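Local atomic coordinates of beta-porphyranase A (Bacteroides plebeius, PDB entry 4AW7), a protein that cleaves the sulfated red-algal polysaccharide porphyran at its beta-1,4 linkages between beta-D-galactopyranose and alpha-L-galactopyranose-6-sulfate, releasing mostly disaccharides. Residues K537-Q541 / S542-I546; V553-D556 / I557-K561; A172-G175 / K176-N180; P109-Q112 / H113-G117; N411-S414 / W415-S419. All coordinates share one frame; numbering follows the deposited sequence.

In the fold
All five contacts are local turns or helix steps, spread over the catalytic barrel and the beta domains that follow it. Contacts 3 and 4 belong to the barrel and lie on the same side of the chain's centre, with centres 19 Å apart. Contact 4 is the one beside the substrate: the side chain of Tyr110 is about 4 Å, nearest atoms, from a bound galactose and stacks on His108, which binds substrate. Contacts 1 and 2 bracket strand 546-555 in the C-terminal region; their nearest atoms are about 9 Å apart. Contact 1 also holds calcium through Gly538. Contact 5 sits in the other beta domain, 29 Å from contact 2 and 60 Å from contact 4, centre to centre.

Contact 1 of 5, residues K537-Q541 / S542-I546. With CA (calcium ion), chain C.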
loop_
_atom_site.group_PDB
_atom_site.type_symbol
_atom_site.label_atom_id
_atom_site.label_comp_id
_atom_site.label_asym_id
_atom_site.label_seq_id
_atom_site.Cartn_x
_atom_site.Cartn_y
_atom_site.Cartn_z
ATOM N N LYS A 537 -12.976 4.966 -8.352
ATOM C CA LYS A 537 -11.610 4.753 -8.795
ATOM C C LYS A 537 -11.458 3.399 -9.499
ATOM O O LYS A 537 -11.708 2.326 -8.913
ATOM C CB LYS A 537 -10.658 4.795 -7.609
ATOM C CG LYS A 537 -10.582 6.156 -6.930
ATOM C CD LYS A 537 -9.878 6.002 -5.582
ATOM C CE LYS A 537 -10.001 7.189 -4.629
ATOM N NZ LYS A 537 -9.130 8.286 -5.081
ATOM N N GLY A 538 -10.985 3.427 -10.725
ATOM C CA GLY A 538 -10.743 2.208 -11.453
ATOM C C GLY A 538 -12.007 1.559 -11.948
ATOM O O GLY A 538 -13.038 2.191 -12.164
ATOM N N TYR A 539 -11.872 0.278 -12.219
ATOM C CA TYR A 539 -12.838 -0.415 -13.047
ATOM C C TYR A 539 -14.074 -0.884 -12.317
ATOM O O TYR A 539 -14.196 -0.797 -11.104
ATOM C CB TYR A 539 -12.202 -1.548 -13.865
ATOM C CG TYR A 539 -12.073 -2.912 -13.237
ATOM C CD1 TYR A 539 -11.674 -3.103 -11.928
ATOM C CD2 TYR A 539 -12.416 -4.034 -13.968
ATOM C CE1 TYR A 539 -11.555 -4.385 -11.374
ATOM C CE2 TYR A 539 -12.307 -5.301 -13.428
ATOM C CZ TYR A 539 -11.853 -5.483 -12.142
ATOM O OH TYR A 539 -11.765 -6.716 -11.589
ATOM N N GLY A 540 -15.034 -1.371 -13.115
ATOM C CA GLY A 540 -16.326 -1.708 -12.611
ATOM C C GLY A 540 -16.438 -3.028 -11.890
ATOM O O GLY A 540 -17.481 -3.306 -11.344
ATOM N N GLN A 541 -15.401 -3.858 -11.943
ATOM C CA GLN A 541 -15.385 -5.182 -11.329
ATOM C C GLN A 541 -16.449 -6.082 -11.941
ATOM O O GLN A 541 -16.942 -6.999 -11.293
ATOM C CB GLN A 541 -15.545 -5.157 -9.791
ATOM C CG GLN A 541 -14.470 -4.325 -9.094
ATOM C CD GLN A 541 -14.576 -4.336 -7.603
ATOM O OE1 GLN A 541 -15.032 -5.320 -7.021
ATOM N NE2 GLN A 541 -14.028 -3.302 -6.961
ATOM N N SER A 542 -16.765 -5.867 -13.227
ATOM C CA SER A 542 -17.818 -6.654 -13.882
ATOM C C SER A 542 -17.449 -8.122 -14.008
ATOM O O SER A 542 -18.349 -8.942 -14.178
ATOM C CB SER A 542 -18.155 -6.090 -15.263
ATOM O OG SER A 542 -18.580 -4.756 -15.173
ATOM N N ASN A 543 -16.163 -8.440 -13.956
ATOM C CA ASN A 543 -15.659 -9.820 -14.058
ATOM C C ASN A 543 -15.466 -10.473 -12.694
ATOM O O ASN A 543 -14.786 -11.520 -12.564
ATOM C CB ASN A 543 -14.363 -9.862 -14.866
ATOM C CG ASN A 543 -13.168 -9.234 -14.124
ATOM O OD1 ASN A 543 -13.313 -8.402 -13.221
ATOM N ND2 ASN A 543 -11.973 -9.677 -14.493
ATOM N N ARG A 544 -15.997 -9.815 -11.664
ATOM C CA ARG A 544 -15.991 -10.375 -10.328
ATOM C C ARG A 544 -17.455 -10.738 -10.041
ATOM O O ARG A 544 -18.375 -10.098 -10.513
ATOM C CB ARG A 544 -15.378 -9.347 -9.328
ATOM C CG ARG A 544 -13.822 -9.192 -9.429
ATOM C CD ARG A 544 -13.214 -7.993 -8.658
ATOM N NE ARG A 544 -13.790 -7.946 -7.327
ATOM C CZ ARG A 544 -13.291 -8.501 -6.222
ATOM N NH1 ARG A 544 -12.132 -9.129 -6.211
ATOM N NH2 ARG A 544 -13.993 -8.432 -5.124
ATOM N N ASN A 545 -17.675 -11.731 -9.252
ATOM C CA ASN A 545 -18.985 -12.054 -8.783
ATOM C C ASN A 545 -19.434 -11.127 -7.654
ATOM O O ASN A 545 -20.635 -10.780 -7.541
ATOM C CB ASN A 545 -18.925 -13.517 -8.294
ATOM C CG ASN A 545 -20.201 -13.975 -7.615
ATOM O OD1 ASN A 545 -21.270 -13.911 -8.194
ATOM N ND2 ASN A 545 -20.077 -14.466 -6.381
ATOM N N ILE A 546 -18.474 -10.687 -6.816
ATOM C CA ILE A 546 -18.755 -9.770 -5.726
ATOM C C ILE A 546 -18.015 -8.492 -5.995
ATOM O O ILE A 546 -16.794 -8.499 -6.185
ATOM C CB ILE A 546 -18.326 -10.321 -4.340
ATOM C CG1 ILE A 546 -18.879 -11.743 -4.114
ATOM C CG2 ILE A 546 -18.722 -9.318 -3.256
ATOM C CD1 ILE A 546 -18.106 -12.533 -3.053
HETATM CA CA CA C . -13.979 4.305 -12.825
HETATM O O HOH W 1 -12.946 3.283 -14.802
HETATM O O HOH W 2 -15.712 4.021 -14.635
HETATM O O HOH W 3 -15.850 3.058 -11.939
#
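Tyr539 and Asn543 meet at about a right angle, the ring and amide planes 77° apart. Tyr539 OH donates to a lone pair of Asn543 OD1, in the plane of that carbonyl, at 2.8 Å. Asn543 CG sits between its backbone N and carbonyl carbon (chi1 70°), which turns the amide back to the tyrosine. Gln541 and Arg544 instead run side by side and point the same way. Arg544 NE reaches Gln541 OE1 at 2.9 Å, but from above the amide plane, and the bond is bent, N-H...O 130°. Arg544 NH2 bonds Ile546 O at 3.0 Å and also forms a salt bridge with Glu201. Gln541 OE1 has a second donor, the backbone N of Phe548. In the backbone, Arg544 N donates to Gln541 O at 3.0 Å. Gly538 O binds calcium at 2.4 Å, with Asp381, Asn535 and Trp536 as further protein ligands. The arrangement is a type I beta turn from Gln541 to Arg544, joining a calcium site to strand 546-555.

Contact 2 of 5, residues V553-D556 / I557-K561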
loop_
_atom_site.group_PDB
_atom_site.type_symbol
_atom_site.label_atom_id
_atom_site.label_comp_id
_atom_site.label_asym_id
_atom_site.label_seq_id
_atom_site.Cartn_x
_atom_site.Cartn_y
_atom_site.Cartn_z
ATOM N N VAL A 553 -18.026 9.728 -2.038
ATOM C CA VAL A 553 -19.206 10.588 -2.211
ATOM C C VAL A 553 -18.808 11.988 -1.709
ATOM O O VAL A 553 -18.909 12.254 -0.514
ATOM C CB VAL A 553 -20.392 10.033 -1.438
ATOM C CG1 VAL A 553 -21.616 10.935 -1.620
ATOM C CG2 VAL A 553 -20.670 8.590 -1.839
ATOM N N PRO A 554 -18.306 12.844 -2.628
ATOM C CA PRO A 554 -17.991 14.216 -2.196
ATOM C C PRO A 554 -19.223 14.995 -1.840
ATOM O O PRO A 554 -20.275 14.775 -2.407
ATOM C CB PRO A 554 -17.287 14.832 -3.394
ATOM C CG PRO A 554 -17.202 13.816 -4.447
ATOM C CD PRO A 554 -17.931 12.601 -4.036
ATOM N N PHE A 555 -19.114 15.900 -0.883
ATOM C CA PHE A 555 -20.251 16.740 -0.547
ATOM C C PHE A 555 -19.737 18.036 0.069
ATOM O O PHE A 555 -18.572 18.157 0.425
ATOM C CB PHE A 555 -21.230 15.991 0.377
ATOM C CG PHE A 555 -20.642 15.587 1.696
ATOM C CD1 PHE A 555 -20.584 16.468 2.759
ATOM C CD2 PHE A 555 -20.092 14.313 1.882
ATOM C CE1 PHE A 555 -20.024 16.109 3.950
ATOM C CE2 PHE A 555 -19.547 13.956 3.076
ATOM C CZ PHE A 555 -19.493 14.844 4.121
ATOM N N ASP A 556 -20.627 18.997 0.223
ATOM C CA ASP A 556 -20.244 20.300 0.764
ATOM C C ASP A 556 -19.858 20.173 2.241
ATOM O O ASP A 556 -20.641 19.737 3.091
ATOM C CB ASP A 556 -21.410 21.283 0.584
ATOM C CG ASP A 556 -21.004 22.729 0.731
ATOM O OD1 ASP A 556 -20.100 23.026 1.506
ATOM O OD2 ASP A 556 -21.663 23.575 0.050
ATOM N N ILE A 557 -18.636 20.583 2.561
ATOM C CA ILE A 557 -18.148 20.553 3.948
ATOM C C ILE A 557 -19.046 21.280 4.908
ATOM O O ILE A 557 -19.098 20.982 6.087
ATOM C CB ILE A 557 -16.711 21.141 4.037
ATOM C CG1 ILE A 557 -16.062 20.801 5.381
ATOM C CG2 ILE A 557 -16.697 22.668 3.735
ATOM C CD1 ILE A 557 -14.562 21.256 5.457
ATOM N N GLN A 558 -19.782 22.265 4.382
ATOM C CA GLN A 558 -20.662 23.065 5.176
ATOM C C GLN A 558 -21.818 22.262 5.792
ATOM O O GLN A 558 -22.432 22.684 6.772
ATOM C CB GLN A 558 -21.119 24.320 4.368
ATOM C CG GLN A 558 -19.929 25.237 3.797
ATOM C CD GLN A 558 -19.024 25.784 4.888
ATOM O OE1 GLN A 558 -19.429 25.891 6.037
ATOM N NE2 GLN A 558 -17.752 26.144 4.524
ATOM N N LEU A 559 -22.072 21.049 5.288
ATOM C CA LEU A 559 -23.038 20.140 5.910
ATOM C C LEU A 559 -22.561 19.527 7.210
ATOM O O LEU A 559 -23.342 18.993 7.984
ATOM C CB LEU A 559 -23.435 19.005 4.953
ATOM C CG LEU A 559 -24.172 19.436 3.686
ATOM C CD1 LEU A 559 -24.394 18.235 2.751
ATOM C CD2 LEU A 559 -25.503 20.115 4.019
ATOM N N LEU A 560 -21.247 19.547 7.451
ATOM C CA LEU A 560 -20.696 18.983 8.659
ATOM C C LEU A 560 -20.755 19.992 9.802
ATOM O O LEU A 560 -20.537 21.188 9.616
ATOM C CB LEU A 560 -19.236 18.547 8.464
ATOM C CG LEU A 560 -19.041 17.426 7.470
ATOM C CD1 LEU A 560 -17.558 17.160 7.266
ATOM C CD2 LEU A 560 -19.776 16.156 7.905
ATOM N N LYS A 561 -20.976 19.457 10.975
ATOM C CA LYS A 561 -20.911 20.223 12.221
ATOM C C LYS A 561 -19.681 19.880 13.028
ATOM O O LYS A 561 -19.090 18.794 12.889
ATOM C CB LYS A 561 -22.181 20.025 13.064
ATOM C CG LYS A 561 -23.465 20.489 12.313
ATOM C CD LYS A 561 -23.362 22.023 11.953
ATOM C CE LYS A 561 -24.630 22.665 11.454
ATOM N NZ LYS A 561 -24.381 24.103 11.035
#
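The Phe555 ring meets Leu560 at its edge: Leu560 CG lies near the ring plane, 3.9 Å from Phe555 CE1. Leu559 approaches obliquely, with its CD1 4.2 Å from Phe555 CD1. The setting is the end of strand 546-555, where the chain passes into a short 3-10 segment, 557-559. Phe555 CG lies between its own backbone N and carbonyl carbon (chi1 62°), and the ring reaches forward to the two leucines. Leu560 crosses it at about a right angle. The apolar cluster extends to Val530, Ala505 and Leu583, so the turn packs against neighbouring strands of the C-terminal region. Ile557 and Leu560 also both touch Val585.

The polar part of the contact gathers on Asp556. Asp556 O accepts from Leu559 N at 2.9 Å, the i to i+3 bond of a 3-10 turn. The next such bond follows at once, from Leu560 N to Ile557 O, also at 2.9 Å. The carboxylate of Asp556 folds over the start of the segment and takes one of its first N-H groups. Gln558 N donates nearly straight to Asp556 OD1 at 3.0 Å, with an N-H...O angle of 164°, and meets that oxygen from above the carboxylate plane.

Contact 3 of 5, residues A172-G175 / K176-N180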
loop_
_atom_site.group_PDB
_atom_site.type_symbol
_atom_site.label_atom_id
_atom_site.label_comp_id
_atom_site.label_asym_id
_atom_site.label_seq_id
_atom_site.Cartn_x
_atom_site.Cartn_y
_atom_site.Cartn_z
ATOM N N ALA A 172 1.613 -13.274 17.698
ATOM C CA ALA A 172 1.314 -12.588 18.946
ATOM C C ALA A 172 2.456 -12.726 19.932
ATOM O O ALA A 172 2.858 -11.747 20.566
ATOM C CB ALA A 172 0.014 -13.139 19.575
ATOM N N SER A 173 2.991 -13.936 20.054
ATOM C CA SER A 173 4.075 -14.175 20.965
ATOM C C SER A 173 5.304 -13.349 20.604
ATOM O O SER A 173 6.016 -12.810 21.450
ATOM C CB SER A 173 4.403 -15.671 21.003
ATOM O OG SER A 173 5.492 -15.878 21.874
ATOM N N ILE A 174 5.581 -13.248 19.319
ATOM C CA ILE A 174 6.744 -12.497 18.845
ATOM C C ILE A 174 6.565 -11.032 19.210
ATOM O O ILE A 174 7.488 -10.407 19.757
ATOM C CB ILE A 174 6.958 -12.697 17.333
ATOM C CG1 ILE A 174 7.454 -14.127 17.069
ATOM C CG2 ILE A 174 7.931 -11.621 16.787
ATOM C CD1 ILE A 174 7.361 -14.578 15.642
ATOM N N GLY A 175 5.405 -10.461 18.889
ATOM C CA GLY A 175 5.156 -9.051 19.233
ATOM C C GLY A 175 5.282 -8.819 20.737
ATOM O O GLY A 175 5.908 -7.861 21.181
ATOM N N LYS A 176 4.701 -9.707 21.529
ATOM C CA LYS A 176 4.740 -9.546 22.972
ATOM C C LYS A 176 6.168 -9.554 23.484
ATOM O O LYS A 176 6.580 -8.671 24.295
ATOM C CB LYS A 176 3.947 -10.655 23.645
ATOM C CG LYS A 176 3.857 -10.456 25.148
ATOM C CD LYS A 176 3.074 -11.600 25.795
ATOM C CE LYS A 176 3.881 -12.907 25.773
ATOM N NZ LYS A 176 3.249 -14.036 26.545
ATOM N N HIS A 177 6.951 -10.515 23.035
ATOM C CA HIS A 177 8.319 -10.642 23.537
ATOM C C HIS A 177 9.230 -9.507 23.080
ATOM O O HIS A 177 10.028 -8.986 23.857
ATOM C CB HIS A 177 8.916 -11.982 23.154
ATOM C CG HIS A 177 8.393 -13.138 23.959
ATOM N ND1 HIS A 177 7.232 -13.809 23.654
ATOM C CD2 HIS A 177 8.923 -13.772 25.030
ATOM C CE1 HIS A 177 7.059 -14.797 24.516
ATOM N NE2 HIS A 177 8.077 -14.804 25.359
ATOM N N ILE A 178 9.118 -9.088 21.828
ATOM C CA ILE A 178 9.913 -7.975 21.322
ATOM C C ILE A 178 9.578 -6.698 22.100
ATOM O O ILE A 178 10.490 -5.950 22.556
ATOM C CB ILE A 178 9.757 -7.841 19.798
ATOM C CG1 ILE A 178 10.547 -8.977 19.135
ATOM C CG2 ILE A 178 10.263 -6.446 19.336
ATOM C CD1 ILE A 178 10.478 -9.018 17.624
ATOM N N HIS A 179 8.301 -6.412 22.281
ATOM C CA HIS A 179 7.911 -5.185 22.977
ATOM C C HIS A 179 8.297 -5.187 24.454
ATOM O O HIS A 179 8.527 -4.117 25.044
ATOM C CB HIS A 179 6.442 -4.890 22.831
ATOM C CG HIS A 179 6.042 -4.605 21.415
ATOM N ND1 HIS A 179 4.843 -5.028 20.876
ATOM C CD2 HIS A 179 6.701 -3.962 20.422
ATOM C CE1 HIS A 179 4.776 -4.633 19.612
ATOM N NE2 HIS A 179 5.893 -3.996 19.304
ATOM N N ASN A 180 8.373 -6.364 25.054
ATOM C CA ASN A 180 8.781 -6.464 26.463
ATOM C C ASN A 180 10.283 -6.547 26.645
ATOM O O ASN A 180 10.750 -6.686 27.781
ATOM C CB ASN A 180 8.111 -7.686 27.127
ATOM C CG ASN A 180 6.676 -7.424 27.540
ATOM O OD1 ASN A 180 6.296 -6.295 27.895
ATOM N ND2 ASN A 180 5.874 -8.504 27.594
#
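The backbone is regular alpha helix through His179, and four i to i+4 N-H...O bonds join 172-175 to 176-180. This is the C-terminal end of helix 160-179, one of the outer helices of the catalytic barrel. The helix packs on helix 120-132 and on strand 136-142 of the parallel sheet. Asn180 is the first residue to leave helical angles, and Asn180 N still bonds Lys176 O at 3.0 Å.

Ile174 and Ile178 lie side by side and point the same way. Ile174 CG2 meets Ile178 CD1 at 3.7 Å, and both side chains rest on Phe141, so this pair faces the barrel strand. Several other residues here carry polar groups. Ser173 OG bonds Val120 O, and Lys176 NZ reaches Gln121 OE1. Both tie this helix to the start of helix 120-132. His179 bonds Asp224 through NE2.

His177 bonds back onto its own helix. With chi1 at -75° its CG stays beside the backbone N, and the imidazole swings toward the preceding turn. Ser173 O therefore takes two bonds from one residue. His177 N reaches Ser173 O at 2.9 Å. His177 ND1 comes from the opposite face of the carbonyl plane at 2.7 Å, with Ser173 O only 2° out of the imidazole plane.

Contact 4 of 5, residues P109-Q112 / H113-G117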
loop_
_atom_site.group_PDB
_atom_site.type_symbol
_atom_site.label_atom_id
_atom_site.label_comp_id
_atom_site.label_asym_id
_atom_site.label_seq_id
_atom_site.Cartn_x
_atom_site.Cartn_y
_atom_site.Cartn_z
ATOM N N PRO A 109 6.681 -19.465 5.340
ATOM C CA PRO A 109 5.866 -20.258 6.267
ATOM C C PRO A 109 6.107 -21.761 6.039
ATOM O O PRO A 109 5.187 -22.494 5.615
ATOM C CB PRO A 109 4.446 -19.826 5.889
ATOM C CG PRO A 109 4.506 -19.567 4.456
ATOM C CD PRO A 109 5.856 -18.923 4.240
ATOM N N TYR A 110 7.364 -22.144 6.211
ATOM C CA TYR A 110 7.898 -23.493 5.992
ATOM C C TYR A 110 7.750 -24.313 7.266
ATOM O O TYR A 110 7.809 -23.748 8.356
ATOM C CB TYR A 110 9.424 -23.431 5.665
ATOM C CG TYR A 110 9.880 -22.907 4.307
ATOM C CD1 TYR A 110 9.016 -22.831 3.219
ATOM C CD2 TYR A 110 11.219 -22.518 4.123
ATOM C CE1 TYR A 110 9.469 -22.337 1.967
ATOM C CE2 TYR A 110 11.667 -22.058 2.891
ATOM C CZ TYR A 110 10.782 -21.984 1.823
ATOM O OH TYR A 110 11.211 -21.504 0.604
ATOM N N VAL A 111 7.727 -25.640 7.100
ATOM C CA VAL A 111 7.733 -26.559 8.244
ATOM C C VAL A 111 9.021 -26.477 9.062
ATOM O O VAL A 111 9.055 -26.927 10.193
ATOM C CB VAL A 111 7.496 -28.030 7.827
ATOM C CG1 VAL A 111 6.128 -28.223 7.235
ATOM C CG2 VAL A 111 8.575 -28.559 6.892
ATOM N N GLN A 112 10.063 -25.887 8.491
ATOM C CA GLN A 112 11.316 -25.628 9.200
ATOM C C GLN A 112 11.223 -24.503 10.195
ATOM O O GLN A 112 12.062 -24.381 11.088
ATOM C CB GLN A 112 12.444 -25.331 8.188
ATOM C CG GLN A 112 12.878 -26.542 7.328
ATOM C CD GLN A 112 12.010 -26.848 6.129
ATOM O OE1 GLN A 112 11.219 -26.029 5.699
ATOM N NE2 GLN A 112 12.148 -28.050 5.586
ATOM N N HIS A 113 10.177 -23.675 10.047
ATOM C CA HIS A 113 9.990 -22.488 10.839
ATOM C C HIS A 113 8.844 -22.551 11.816
ATOM O O HIS A 113 8.928 -22.013 12.897
ATOM C CB HIS A 113 9.844 -21.262 9.926
ATOM C CG HIS A 113 10.997 -21.072 8.996
ATOM N ND1 HIS A 113 10.896 -20.351 7.826
ATOM C CD2 HIS A 113 12.282 -21.511 9.062
ATOM C CE1 HIS A 113 12.074 -20.358 7.218
ATOM N NE2 HIS A 113 12.924 -21.074 7.935
ATOM N N ILE A 114 7.714 -23.120 11.382
ATOM C CA ILE A 114 6.552 -23.297 12.233
ATOM C C ILE A 114 5.999 -24.707 11.957
ATOM O O ILE A 114 6.129 -25.207 10.849
ATOM C CB ILE A 114 5.481 -22.211 12.039
ATOM C CG1 ILE A 114 4.402 -22.269 13.132
ATOM C CG2 ILE A 114 4.876 -22.264 10.620
ATOM C CD1 ILE A 114 3.413 -21.105 13.112
ATOM N N GLN A 115 5.472 -25.365 12.987
ATOM C CA GLN A 115 4.947 -26.723 12.843
ATOM C C GLN A 115 4.030 -26.984 14.008
ATOM O O GLN A 115 4.125 -26.361 15.056
ATOM C CB GLN A 115 6.111 -27.739 12.801
ATOM C CG GLN A 115 5.746 -29.220 12.664
ATOM C CD GLN A 115 4.932 -29.516 11.434
ATOM O OE1 GLN A 115 3.761 -29.132 11.359
ATOM N NE2 GLN A 115 5.527 -30.229 10.466
ATOM N N GLY A 116 3.110 -27.927 13.827
ATOM C CA GLY A 116 2.291 -28.369 14.949
ATOM C C GLY A 116 3.169 -28.768 16.123
ATOM O O GLY A 116 4.231 -29.357 15.947
ATOM N N GLY A 117 2.704 -28.410 17.303
ATOM C CA GLY A 117 3.390 -28.792 18.531
ATOM C C GLY A 117 4.454 -27.825 18.979
ATOM O O GLY A 117 5.012 -27.967 20.059
#
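Backbone hydrogen bonds from His113 and Ile114 converge on Tyr110 O and close the turn. Ile114 N reaches Tyr110 O nearly along the C=O axis, at 3.1 Å. His113 N comes to Tyr110 O from well above the carbonyl plane, at 2.9 Å. A weaker CA-H...O contact adds to the turn, with Val111 CA 3.3 Å from Ile114 O.

Among the rings, Tyr110 and His113 lie side by side and point the same way. Their planes are 33° apart and the centroids are 5.6 Å apart, so the two rings meet obliquely. Tyr110 CD2 is 3.9 Å from His113 CE1. Tyr110 CB lies over one face of the imidazole, offset toward its rim. Tyr110 does stack on His108, a substrate-binding residue.

Side-chain hydrogen bonds form the third group. His113 ND1 bonds His108 O, which limits the rotation of the imidazole. Gln115 bends at chi2 (58°) and offers an in-plane lone pair of Gln115 OE1 to Gly116 N at 2.8 Å. Gln115 OE1 also accepts from Thr157 N, and Gln115 NE2 bonds Gly155 O; Gln115 NE2 lies 3.9 Å from Val111 CG1.

The bonds tie this loop together beside the bound glycan. His113 holds the backbone of His108 and Tyr110 stacks on its ring, while Tyr110 O, accepting two N-H groups, closes the turn that carries both residues. This is consistent with a second-shell role in placing His108.

Contact 5 of 5, residues N411-S414 / W415-S419; sequences NKNS and WKDVS
Asn411 lies against Trp415, with its CB over the centre of the six-membered ring. The distance from Asn411 CB to that centroid is 3.5 Å, only 12° off the ring normal, a CH-pi contact. The amide of Asn411 is turned 22° from the indole plane. Asn411 OD1 accepts from Trp415 N at 2.9 Å. Asn411 OD1 also accepts from Asn413 N at 3.0 Å, from the opposite face of the amide plane. The second bond makes an Asx turn.

The Asn411 side chain leads away from its own backbone N (chi1 171°), which carries OD1 over the turn that follows. On its other end, Asn411 ND2 bonds Val24 O, a second hold on the amide. Trp415 also touches Met444.

The backbone shapes the next layer. Ser414 N bonds Asn411 O at 3.0 Å, and Lys416 N bonds Asn413 O, also at 3.0 Å. Ser414 and Trp415 both have positive phi, as the middle residues of a type I' turn. Further out, Lys416 NZ makes a 2.8 Å salt bridge to Asp417 OD1, while Asp417 OD2 bonds the hydroxyl of Tyr26.

Together these form three overlapping turns, types I, I' and I, which lead from strand 405-410 to strand 418-419. The arrangement is a compact surface connection between strands of the porphyranase beta-sandwich domain, braced by an Asx turn.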
loop_
_atom_site.group_PDB
_atom_site.type_symbol
_atom_site.label_atom_id
_atom_site.label_comp_id
_atom_site.label_asym_id
_atom_site.label_seq_id
_atom_site.Cartn_x
_atom_site.Cartn_y
_atom_site.Cartn_z
ATOM N N ASN A 411 -5.159 26.501 -12.398
ATOM C CA ASN A 411 -4.476 27.106 -11.287
ATOM C C ASN A 411 -5.008 28.539 -11.163
ATOM O O ASN A 411 -5.105 29.260 -12.170
ATOM C CB ASN A 411 -2.966 27.132 -11.558
ATOM C CG ASN A 411 -2.208 27.936 -10.551
ATOM O OD1 ASN A 411 -1.832 29.086 -10.827
ATOM N ND2 ASN A 411 -2.013 27.389 -9.373
ATOM N N LYS A 412 -5.295 28.963 -9.932
ATOM C CA LYS A 412 -5.929 30.266 -9.663
ATOM C C LYS A 412 -5.047 31.440 -10.066
ATOM O O LYS A 412 -5.580 32.535 -10.298
ATOM C CB LYS A 412 -6.333 30.409 -8.186
ATOM C CG LYS A 412 -5.158 30.444 -7.218
ATOM C CD LYS A 412 -5.546 30.364 -5.738
ATOM C CE LYS A 412 -4.325 30.749 -4.866
ATOM N NZ LYS A 412 -4.471 30.415 -3.405
ATOM N N ASN A 413 -3.728 31.239 -10.109
ATOM C CA ASN A 413 -2.768 32.286 -10.503
ATOM C C ASN A 413 -2.328 32.153 -11.967
ATOM O O ASN A 413 -1.334 32.780 -12.388
ATOM C CB ASN A 413 -1.521 32.241 -9.627
ATOM C CG ASN A 413 -1.814 32.450 -8.181
ATOM O OD1 ASN A 413 -1.381 31.657 -7.334
ATOM N ND2 ASN A 413 -2.578 33.474 -7.873
ATOM N N SER A 414 -3.030 31.327 -12.741
ATOM C CA SER A 414 -2.677 31.083 -14.136
ATOM C C SER A 414 -1.218 30.706 -14.309
ATOM O O SER A 414 -0.565 31.086 -15.281
ATOM C CB SER A 414 -3.005 32.328 -14.974
ATOM O OG SER A 414 -4.383 32.631 -14.842
ATOM N N TRP A 415 -0.693 29.948 -13.346
ATOM C CA TRP A 415 0.694 29.492 -13.360
ATOM C C TRP A 415 1.733 30.609 -13.504
ATOM O O TRP A 415 2.832 30.372 -13.999
ATOM C CB TRP A 415 0.912 28.476 -14.492
ATOM C CG TRP A 415 -0.100 27.372 -14.539
ATOM C CD1 TRP A 415 -1.090 27.215 -15.445
ATOM C CD2 TRP A 415 -0.206 26.259 -13.634
ATOM N NE1 TRP A 415 -1.803 26.080 -15.184
ATOM C CE2 TRP A 415 -1.296 25.477 -14.062
ATOM C CE3 TRP A 415 0.526 25.848 -12.521
ATOM C CZ2 TRP A 415 -1.664 24.297 -13.430
ATOM C CZ3 TRP A 415 0.133 24.669 -11.868
ATOM C CH2 TRP A 415 -0.943 23.916 -12.343
ATOM N N LYS A 416 1.403 31.806 -13.035
ATOM C CA LYS A 416 2.295 32.963 -13.237
ATOM C C LYS A 416 3.711 32.754 -12.704
ATOM O O LYS A 416 4.683 33.303 -13.260
ATOM C CB LYS A 416 1.654 34.235 -12.638
ATOM C CG LYS A 416 1.801 34.389 -11.127
ATOM C CD LYS A 416 0.978 35.551 -10.576
ATOM C CE LYS A 416 1.135 35.673 -9.073
ATOM N NZ LYS A 416 2.543 35.979 -8.662
ATOM N N ASP A 417 3.840 31.976 -11.625
ATOM C CA ASP A 417 5.104 31.776 -10.921
ATOM C C ASP A 417 5.879 30.550 -11.400
ATOM O O ASP A 417 6.924 30.223 -10.841
ATOM C CB ASP A 417 4.810 31.616 -9.420
ATOM C CG ASP A 417 3.971 32.741 -8.884
ATOM O OD1 ASP A 417 4.465 33.891 -8.899
ATOM O OD2 ASP A 417 2.815 32.490 -8.480
ATOM N N VAL A 418 5.358 29.853 -12.407
ATOM C CA VAL A 418 5.887 28.556 -12.847
ATOM C C VAL A 418 6.561 28.717 -14.216
ATOM O O VAL A 418 6.080 29.471 -15.067
ATOM C CB VAL A 418 4.743 27.532 -12.864
ATOM C CG1 VAL A 418 5.214 26.160 -13.412
ATOM C CG2 VAL A 418 4.224 27.388 -11.434
ATOM N N SER A 419 7.684 28.036 -14.390
ATOM C CA SER A 419 8.470 28.107 -15.625
ATOM C C SER A 419 9.281 26.841 -15.826
ATOM O O SER A 419 9.322 25.994 -14.944
ATOM C CB SER A 419 9.432 29.312 -15.565
ATOM O OG SER A 419 10.417 29.153 -14.545
#